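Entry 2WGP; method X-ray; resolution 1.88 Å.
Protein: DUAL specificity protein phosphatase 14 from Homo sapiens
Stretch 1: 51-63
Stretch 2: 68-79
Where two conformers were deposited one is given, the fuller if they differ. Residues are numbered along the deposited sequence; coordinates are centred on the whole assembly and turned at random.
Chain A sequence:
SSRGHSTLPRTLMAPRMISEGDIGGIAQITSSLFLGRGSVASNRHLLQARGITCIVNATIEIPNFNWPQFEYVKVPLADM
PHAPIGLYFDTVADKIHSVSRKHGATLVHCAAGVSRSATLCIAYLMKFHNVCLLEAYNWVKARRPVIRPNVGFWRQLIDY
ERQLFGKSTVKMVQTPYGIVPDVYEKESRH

Stretch 1, residues 51-63: GITCIVNATIEIP
Stretch 2 68-79: PQFEYVKVPLAD

Residues 54-57 and 71-74 form neighbouring parallel β-strands, with axes 4.6 Å apart and an angle of 17° between their directions. C54 pairs with E71, I55 with Y72, V56 with V73 and N57 with K74, at CA-CA spacings of 4.6 to 4.8 Å. Phi runs from -135° to -84° and psi from 95° to 140° in both strands. Before the strand, G51 leaves a helix at phi 68°, psi 23°, in a Schellman motif; positive phi favours glycine.

The hydrogen bonds alternate as parallel pairing requires. E71 N donates to T53 O (2.9 Å), I55 N to E71 O (2.8 Å), V73 N to I55 O (2.7 Å), N57 N to V73 O (2.7 Å) and V75 N to N57 O (2.8 Å). Beyond the strands, a weak bond joins I60 N to L77 O (3.2 Å). One water donates to both T53 O (2.8 Å) and Q69 O (3.2 Å).

The side chains of C54, V56, E71 and V73 share one face. V56 (t) lies near V73 (t), CG2 to CB 4.2 Å, and its CG1 is 3.9 Å from V75 CG2. V56 and V75 are buried, and their short branched side chains pack there; V73 is partly exposed.

I55, N57, Y72 and K74 share the other face. I55 (m, t) places CD1 3.7 Å from F70 CD2 and 3.6 Å from Y72 CE2, bridging two aromatic rings, both with chi1 m. The F70 ring turns its edge to I52 O, which is 3.3 Å from F70 CE1.

N57 (t) braces the following loop: its ND2 donates to I62 O (2.7 Å), and its OD1 accepts from T59 OG1 (2.9 Å). K74 (t, p, t, t) reaches the same loop. Its NZ lies 2.7 Å from I62 O and bonds weakly to I60 O (3.4 Å). The contact buries 862 Å², both sides summed.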

ATOM      1  N   GLY A  51     -34.128  14.479 -28.597  1.00 29.59           N
ATOM      2  CA  GLY A  51     -33.758  13.611 -29.710  1.00 29.29           C
ATOM      3  C   GLY A  51     -32.792  12.494 -29.355  1.00 28.12           C
ATOM      4  O   GLY A  51     -32.119  11.953 -30.228  1.00 27.85           O
ATOM      5  N   ILE A  52     -32.756  12.128 -28.077  1.00 28.12           N
ATOM      6  CA  ILE A  52     -31.880  11.072 -27.577  1.00 27.52           C
ATOM      7  C   ILE A  52     -32.382   9.717 -28.085  1.00 27.06           C
ATOM      8  O   ILE A  52     -33.570   9.393 -27.991  1.00 26.31           O
ATOM      9  CB  ILE A  52     -31.731  11.119 -26.024  1.00 27.80           C
ATOM     10  CG1 ILE A  52     -30.917  12.367 -25.620  1.00 28.51           C
ATOM     11  CG2 ILE A  52     -31.041   9.818 -25.468  1.00 26.50           C
ATOM     12  CD1 ILE A  52     -31.059  12.798 -24.172  1.00 28.21           C
ATOM     13  N   THR A  53     -31.463   8.973 -28.687  1.00 26.19           N
ATOM     14  CA  THR A  53     -31.747   7.666 -29.272  1.00 25.56           C
ATOM     15  C   THR A  53     -30.949   6.534 -28.600  1.00 25.59           C
ATOM     16  O   THR A  53     -31.304   5.359 -28.730  1.00 25.01           O
ATOM     17  CB  THR A  53     -31.415   7.682 -30.781  1.00 25.59           C
ATOM     18  OG1 THR A  53     -30.046   8.063 -30.960  1.00 24.68           O
ATOM     19  CG2 THR A  53     -32.336   8.665 -31.521  1.00 24.59           C
ATOM     20  N   CYS A  54     -29.869   6.901 -27.903  1.00 25.37           N
ATOM     21  CA  CYS A  54     -28.971   5.947 -27.287  1.00 25.46           C
ATOM     22  C   CYS A  54     -28.638   6.377 -25.871  1.00 24.96           C
ATOM     23  O   CYS A  54     -28.330   7.564 -25.618  1.00 24.83           O
ATOM     24  CB  CYS A  54     -27.695   5.843 -28.096  1.00 25.25           C
ATOM     25  SG  CYS A  54     -26.468   4.699 -27.443  1.00 28.73           S
ATOM     26  N   ILE A  55     -28.765   5.430 -24.944  1.00 24.39           N
ATOM     27  CA  ILE A  55     -28.421   5.649 -23.534  1.00 24.73           C
ATOM     28  C   ILE A  55     -27.235   4.761 -23.132  1.00 24.58           C
ATOM     29  O   ILE A  55     -27.307   3.514 -23.186  1.00 24.68           O
ATOM     30  CB  ILE A  55     -29.621   5.368 -22.581  1.00 24.29           C
ATOM     31  CG1 ILE A  55     -30.834   6.243 -22.941  1.00 26.07           C
ATOM     32  CG2 ILE A  55     -29.230   5.604 -21.116  1.00 25.04           C
ATOM     33  CD1 ILE A  55     -32.108   5.916 -22.120  1.00 25.72           C
ATOM     34  N   VAL A  56     -26.152   5.430 -22.725  1.00 25.15           N
ATOM     35  CA  VAL A  56     -24.977   4.796 -22.138  1.00 24.85           C
ATOM     36  C   VAL A  56     -25.095   4.901 -20.621  1.00 24.48           C
ATOM     37  O   VAL A  56     -24.950   5.979 -20.020  1.00 24.20           O
ATOM     38  CB  VAL A  56     -23.647   5.427 -22.628  1.00 24.94           C
ATOM     39  CG1 VAL A  56     -22.475   4.744 -21.981  1.00 24.00           C
ATOM     40  CG2 VAL A  56     -23.508   5.327 -24.148  1.00 24.15           C
ATOM     41  N   ASN A  57     -25.364   3.767 -20.017  1.00 23.74           N
ATOM     42  CA  ASN A  57     -25.483   3.654 -18.571  1.00 23.92           C
ATOM     43  C   ASN A  57     -24.116   3.279 -17.976  1.00 24.16           C
ATOM     44  O   ASN A  57     -23.754   2.099 -17.944  1.00 25.03           O
ATOM     45  CB  ASN A  57     -26.558   2.619 -18.236  1.00 24.09           C
ATOM     46  CG  ASN A  57     -26.713   2.397 -16.771  1.00 24.38           C
ATOM     47  OD1 ASN A  57     -26.038   3.045 -15.965  1.00 27.46           O
ATOM     48  ND2 ASN A  57     -27.594   1.474 -16.396  1.00 24.55           N
ATOM     49  N   ALA A  58     -23.361   4.298 -17.542  1.00 23.75           N
ATOM     50  CA  ALA A  58     -22.019   4.111 -16.953  1.00 24.66           C
ATOM     51  C   ALA A  58     -22.060   3.807 -15.455  1.00 24.74           C
ATOM     52  O   ALA A  58     -21.363   4.452 -14.651  1.00 26.40           O
ATOM     53  CB  ALA A  58     -21.125   5.323 -17.242  1.00 23.40           C
ATOM     54  N   THR A  59     -22.891   2.845 -15.068  1.00 24.68           N
ATOM     55  CA  THR A  59     -22.964   2.386 -13.690  1.00 25.19           C
ATOM     56  C   THR A  59     -23.147   0.899 -13.646  1.00 25.10           C
ATOM     57  O   THR A  59     -23.720   0.301 -14.574  1.00 26.47           O
ATOM     58  CB  THR A  59     -24.162   2.992 -12.905  1.00 25.71           C
ATOM     59  OG1 THR A  59     -25.375   2.318 -13.268  1.00 25.80           O
ATOM     60  CG2 THR A  59     -24.287   4.493 -13.160  1.00 26.01           C
ATOM     61  N   ILE A  60     -22.639   0.307 -12.577  1.00 24.51           N
ATOM     62  CA  ILE A  60     -22.929  -1.071 -12.272  0.50 24.14           C
ATOM     63  C   ILE A  60     -24.306  -1.153 -11.584  1.00 24.08           C
ATOM     64  O   ILE A  60     -25.099  -2.049 -11.870  1.00 23.93           O
ATOM     65  CB  ILE A  60     -21.755  -1.695 -11.449  0.50 23.57           C
ATOM     66  CG1 ILE A  60     -22.004  -3.173 -11.123  0.50 23.27           C
ATOM     67  CG2 ILE A  60     -21.460  -0.895 -10.173  0.50 23.45           C
ATOM     68  CD1 ILE A  60     -20.737  -3.882 -10.725  0.50 22.09           C
ATOM     69  N   GLU A  61     -24.582  -0.178 -10.719  1.00 24.40           N
ATOM     70  CA  GLU A  61     -25.636  -0.291  -9.732  1.00 24.62           C
ATOM     71  C   GLU A  61     -27.040   0.148 -10.140  1.00 25.25           C
ATOM     72  O   GLU A  61     -28.005  -0.181  -9.447  1.00 24.69           O
ATOM     73  CB  GLU A  61     -25.201   0.412  -8.425  1.00 25.12           C
ATOM     74  CG  GLU A  61     -25.276   1.964  -8.387  1.00 24.57           C
ATOM     75  CD  GLU A  61     -24.060   2.686  -8.979  1.00 25.44           C
ATOM     76  OE1 GLU A  61     -23.190   2.060  -9.631  1.00 23.00           O
ATOM     77  OE2 GLU A  61     -23.991   3.925  -8.807  1.00 24.64           O
ATOM     78  N   ILE A  62     -27.145   0.880 -11.245  1.00 24.91           N
ATOM     79  CA  ILE A  62     -28.439   1.275 -11.811  1.00 26.06           C
ATOM     80  C   ILE A  62     -28.792   0.348 -12.990  1.00 26.34           C
ATOM     81  O   ILE A  62     -28.051   0.280 -13.974  1.00 26.07           O
ATOM     82  CB  ILE A  62     -28.445   2.738 -12.317  1.00 26.63           C
ATOM     83  CG1 ILE A  62     -27.979   3.684 -11.215  1.00 27.04           C
ATOM     84  CG2 ILE A  62     -29.852   3.137 -12.886  1.00 26.05           C
ATOM     85  CD1 ILE A  62     -28.065   5.190 -11.588  1.00 29.45           C
ATOM     86  N   PRO A  63     -29.922  -0.379 -12.891  1.00 26.27           N
ATOM     87  CA  PRO A  63     -30.384  -1.213 -14.033  1.00 26.46           C
ATOM     88  C   PRO A  63     -30.956  -0.362 -15.180  1.00 27.18           C
ATOM     89  O   PRO A  63     -31.582   0.654 -14.925  1.00 26.08           O
ATOM     90  CB  PRO A  63     -31.485  -2.089 -13.425  1.00 27.03           C
ATOM     91  CG  PRO A  63     -31.526  -1.745 -11.938  1.00 27.04           C
ATOM     92  CD  PRO A  63     -30.813  -0.475 -11.728  1.00 26.95           C
ATOM     93  N   PRO A  68     -38.422   0.822 -25.109  1.00 30.54           N
ATOM     94  CA  PRO A  68     -38.159   0.391 -26.491  1.00 30.08           C
ATOM     95  C   PRO A  68     -37.571   1.491 -27.384  1.00 29.61           C
ATOM     96  O   PRO A  68     -36.880   1.198 -28.352  1.00 29.04           O
ATOM     97  CB  PRO A  68     -39.549  -0.035 -27.004  1.00 30.35           C
ATOM     98  CG  PRO A  68     -40.371  -0.267 -25.766  1.00 31.12           C
ATOM     99  CD  PRO A  68     -39.858   0.737 -24.778  1.00 30.74           C
ATOM    100  N   GLN A  69     -37.832   2.739 -27.022  1.00 29.16           N
ATOM    101  CA  GLN A  69     -37.437   3.911 -27.808  1.00 30.11           C
ATOM    102  C   GLN A  69     -35.937   4.147 -27.866  1.00 29.24           C
ATOM    103  O   GLN A  69     -35.464   4.910 -28.706  1.00 29.63           O
ATOM    104  CB  GLN A  69     -38.098   5.173 -27.244  1.00 30.36           C
ATOM    105  CG  GLN A  69     -39.585   5.242 -27.508  1.00 33.17           C
ATOM    106  CD  GLN A  69     -40.381   4.283 -26.654  1.00 35.91           C
ATOM    107  OE1 GLN A  69     -39.961   3.922 -25.561  1.00 35.01           O
ATOM    108  NE2 GLN A  69     -41.543   3.853 -27.162  1.00 38.39           N
ATOM    109  N   PHE A  70     -35.192   3.555 -26.945  1.00 28.31           N
ATOM    110  CA  PHE A  70     -33.768   3.816 -26.874  1.00 27.81           C
ATOM    111  C   PHE A  70     -33.000   2.548 -27.023  1.00 27.78           C
ATOM    112  O   PHE A  70     -33.459   1.472 -26.630  1.00 27.84           O
ATOM    113  CB  PHE A  70     -33.379   4.527 -25.557  1.00 27.60           C
ATOM    114  CG  PHE A  70     -34.297   5.640 -25.189  1.00 26.94           C
ATOM    115  CD1 PHE A  70     -34.319   6.821 -25.931  1.00 28.61           C
ATOM    116  CD2 PHE A  70     -35.160   5.511 -24.102  1.00 27.70           C
ATOM    117  CE1 PHE A  70     -35.192   7.879 -25.589  1.00 29.06           C
ATOM    118  CE2 PHE A  70     -36.036   6.549 -23.755  1.00 28.53           C
ATOM    119  CZ  PHE A  70     -36.042   7.733 -24.503  1.00 29.46           C
ATOM    120  N   GLU A  71     -31.819   2.704 -27.598  1.00 28.04           N
ATOM    121  CA  GLU A  71     -30.780   1.710 -27.562  1.00 28.78           C
ATOM    122  C   GLU A  71     -30.046   1.897 -26.242  1.00 28.06           C
ATOM    123  O   GLU A  71     -29.842   3.017 -25.808  1.00 27.59           O
ATOM    124  CB  GLU A  71     -29.846   1.957 -28.746  1.00 29.25           C
ATOM    125  CG  GLU A  71     -28.677   1.043 -28.847  1.00 32.23           C
ATOM    126  CD  GLU A  71     -27.733   1.454 -29.963  1.00 35.08           C
ATOM    127  OE1 GLU A  71     -26.797   0.685 -30.224  1.00 38.96           O
ATOM    128  OE2 GLU A  71     -27.917   2.538 -30.565  1.00 36.83           O
ATOM    129  N   TYR A  72     -29.674   0.813 -25.576  1.00 27.95           N
ATOM    130  CA  TYR A  72     -28.982   0.915 -24.286  1.00 27.28           C
ATOM    131  C   TYR A  72     -27.607   0.271 -24.356  1.00 28.17           C
ATOM    132  O   TYR A  72     -27.458  -0.834 -24.926  1.00 27.40           O
ATOM    133  CB  TYR A  72     -29.785   0.225 -23.174  1.00 27.46           C
ATOM    134  CG  TYR A  72     -31.006   0.967 -22.737  1.00 27.30           C
ATOM    135  CD1 TYR A  72     -32.194   0.872 -23.455  1.00 25.77           C
ATOM    136  CD2 TYR A  72     -30.992   1.756 -21.598  1.00 28.26           C
ATOM    137  CE1 TYR A  72     -33.314   1.537 -23.060  1.00 26.58           C
ATOM    138  CE2 TYR A  72     -32.107   2.454 -21.211  1.00 26.90           C
ATOM    139  CZ  TYR A  72     -33.271   2.340 -21.940  1.00 26.07           C
ATOM    140  OH  TYR A  72     -34.401   3.010 -21.549  1.00 27.57           O
ATOM    141  N   VAL A  73     -26.623   0.947 -23.754  1.00 27.32           N
ATOM    142  CA  VAL A  73     -25.260   0.434 -23.597  1.00 27.80           C
ATOM    143  C   VAL A  73     -24.856   0.514 -22.117  1.00 26.89           C
ATOM    144  O   VAL A  73     -24.817   1.581 -21.543  1.00 25.92           O
ATOM    145  CB  VAL A  73     -24.238   1.231 -24.435  1.00 27.83           C
ATOM    146  CG1 VAL A  73     -22.816   0.667 -24.241  1.00 28.89           C
ATOM    147  CG2 VAL A  73     -24.640   1.237 -25.933  1.00 30.10           C
ATOM    148  N   LYS A  74     -24.575  -0.629 -21.515  1.00 26.85           N
ATOM    149  CA  LYS A  74     -24.184  -0.700 -20.104  1.00 26.89           C
ATOM    150  C   LYS A  74     -22.661  -0.723 -20.014  1.00 26.67           C
ATOM    151  O   LYS A  74     -22.008  -1.553 -20.653  1.00 26.55           O
ATOM    152  CB  LYS A  74     -24.759  -1.974 -19.506  1.00 27.78           C
ATOM    153  CG  LYS A  74     -24.421  -2.278 -18.047  1.00 29.62           C
ATOM    154  CD  LYS A  74     -25.398  -1.564 -17.118  1.00 31.57           C
ATOM    155  CE  LYS A  74     -25.499  -2.279 -15.793  1.00 29.69           C
ATOM    156  NZ  LYS A  74     -26.545  -1.696 -14.930  1.00 27.94           N
ATOM    157  N   VAL A  75     -22.114   0.193 -19.221  1.00 26.95           N
ATOM    158  CA  VAL A  75     -20.694   0.261 -18.886  1.00 26.82           C
ATOM    159  C   VAL A  75     -20.578   0.049 -17.353  1.00 27.12           C
ATOM    160  O   VAL A  75     -20.656   1.012 -16.579  1.00 26.16           O
ATOM    161  CB  VAL A  75     -20.110   1.623 -19.347  1.00 27.92           C
ATOM    162  CG1 VAL A  75     -18.670   1.835 -18.870  1.00 26.73           C
ATOM    163  CG2 VAL A  75     -20.236   1.735 -20.874  1.00 27.49           C
ATOM    164  N   PRO A  76     -20.394  -1.214 -16.921  1.00 25.86           N
ATOM    165  CA  PRO A  76     -20.636  -1.529 -15.515  1.00 26.83           C
ATOM    166  C   PRO A  76     -19.429  -1.286 -14.615  1.00 27.06           C
ATOM    167  O   PRO A  76     -18.789  -2.240 -14.129  1.00 28.20           O
ATOM    168  CB  PRO A  76     -21.042  -3.011 -15.555  1.00 26.66           C
ATOM    169  CG  PRO A  76     -20.333  -3.560 -16.701  1.00 26.19           C
ATOM    170  CD  PRO A  76     -20.217  -2.451 -17.716  1.00 27.00           C
ATOM    171  N   LEU A  77     -19.227  -0.008 -14.309  1.00 27.76           N
ATOM    172  CA  LEU A  77     -18.151   0.501 -13.472  1.00 27.63           C
ATOM    173  C   LEU A  77     -18.694   1.115 -12.183  1.00 26.33           C
ATOM    174  O   LEU A  77     -19.781   1.667 -12.180  1.00 26.36           O
ATOM    175  CB  LEU A  77     -17.462   1.675 -14.197  1.00 28.74           C
ATOM    176  CG  LEU A  77     -16.753   1.430 -15.524  1.00 30.85           C
ATOM    177  CD1 LEU A  77     -16.697   2.765 -16.330  1.00 33.50           C
ATOM    178  CD2 LEU A  77     -15.378   0.835 -15.280  1.00 30.37           C
ATOM    179  N   ALA A  78     -17.890   1.055 -11.130  1.00 25.91           N
ATOM    180  CA  ALA A  78     -18.097   1.800  -9.884  1.00 25.00           C
ATOM    181  C   ALA A  78     -17.339   3.118  -9.983  1.00 25.15           C
ATOM    182  O   ALA A  78     -16.391   3.227 -10.756  1.00 24.63           O
ATOM    183  CB  ALA A  78     -17.604   1.008  -8.706  1.00 24.84           C
ATOM    184  N   ASP A  79     -17.777   4.129  -9.222  1.00 25.28           N
ATOM    185  CA  ASP A  79     -17.084   5.409  -9.174  1.00 25.15           C
ATOM    186  C   ASP A  79     -15.946   5.335  -8.142  1.00 25.18           C
ATOM    187  O   ASP A  79     -16.046   5.880  -7.023  1.00 25.16           O
ATOM    188  CB  ASP A  79     -18.053   6.568  -8.880  1.00 25.52           C
ATOM    189  CG  ASP A  79     -17.360   7.939  -8.870  1.00 23.21           C
ATOM    190  OD1 ASP A  79     -16.278   8.048  -9.456  1.00 21.32           O
ATOM    191  OD2 ASP A  79     -17.888   8.899  -8.218  1.00 21.42           O
TER
HETATM  192  O   HOH W   1     -32.943   4.162 -30.596  1.00 38.05           O
HETATM  193  O   HOH W   2     -28.961   5.600 -31.785  1.00 48.78           O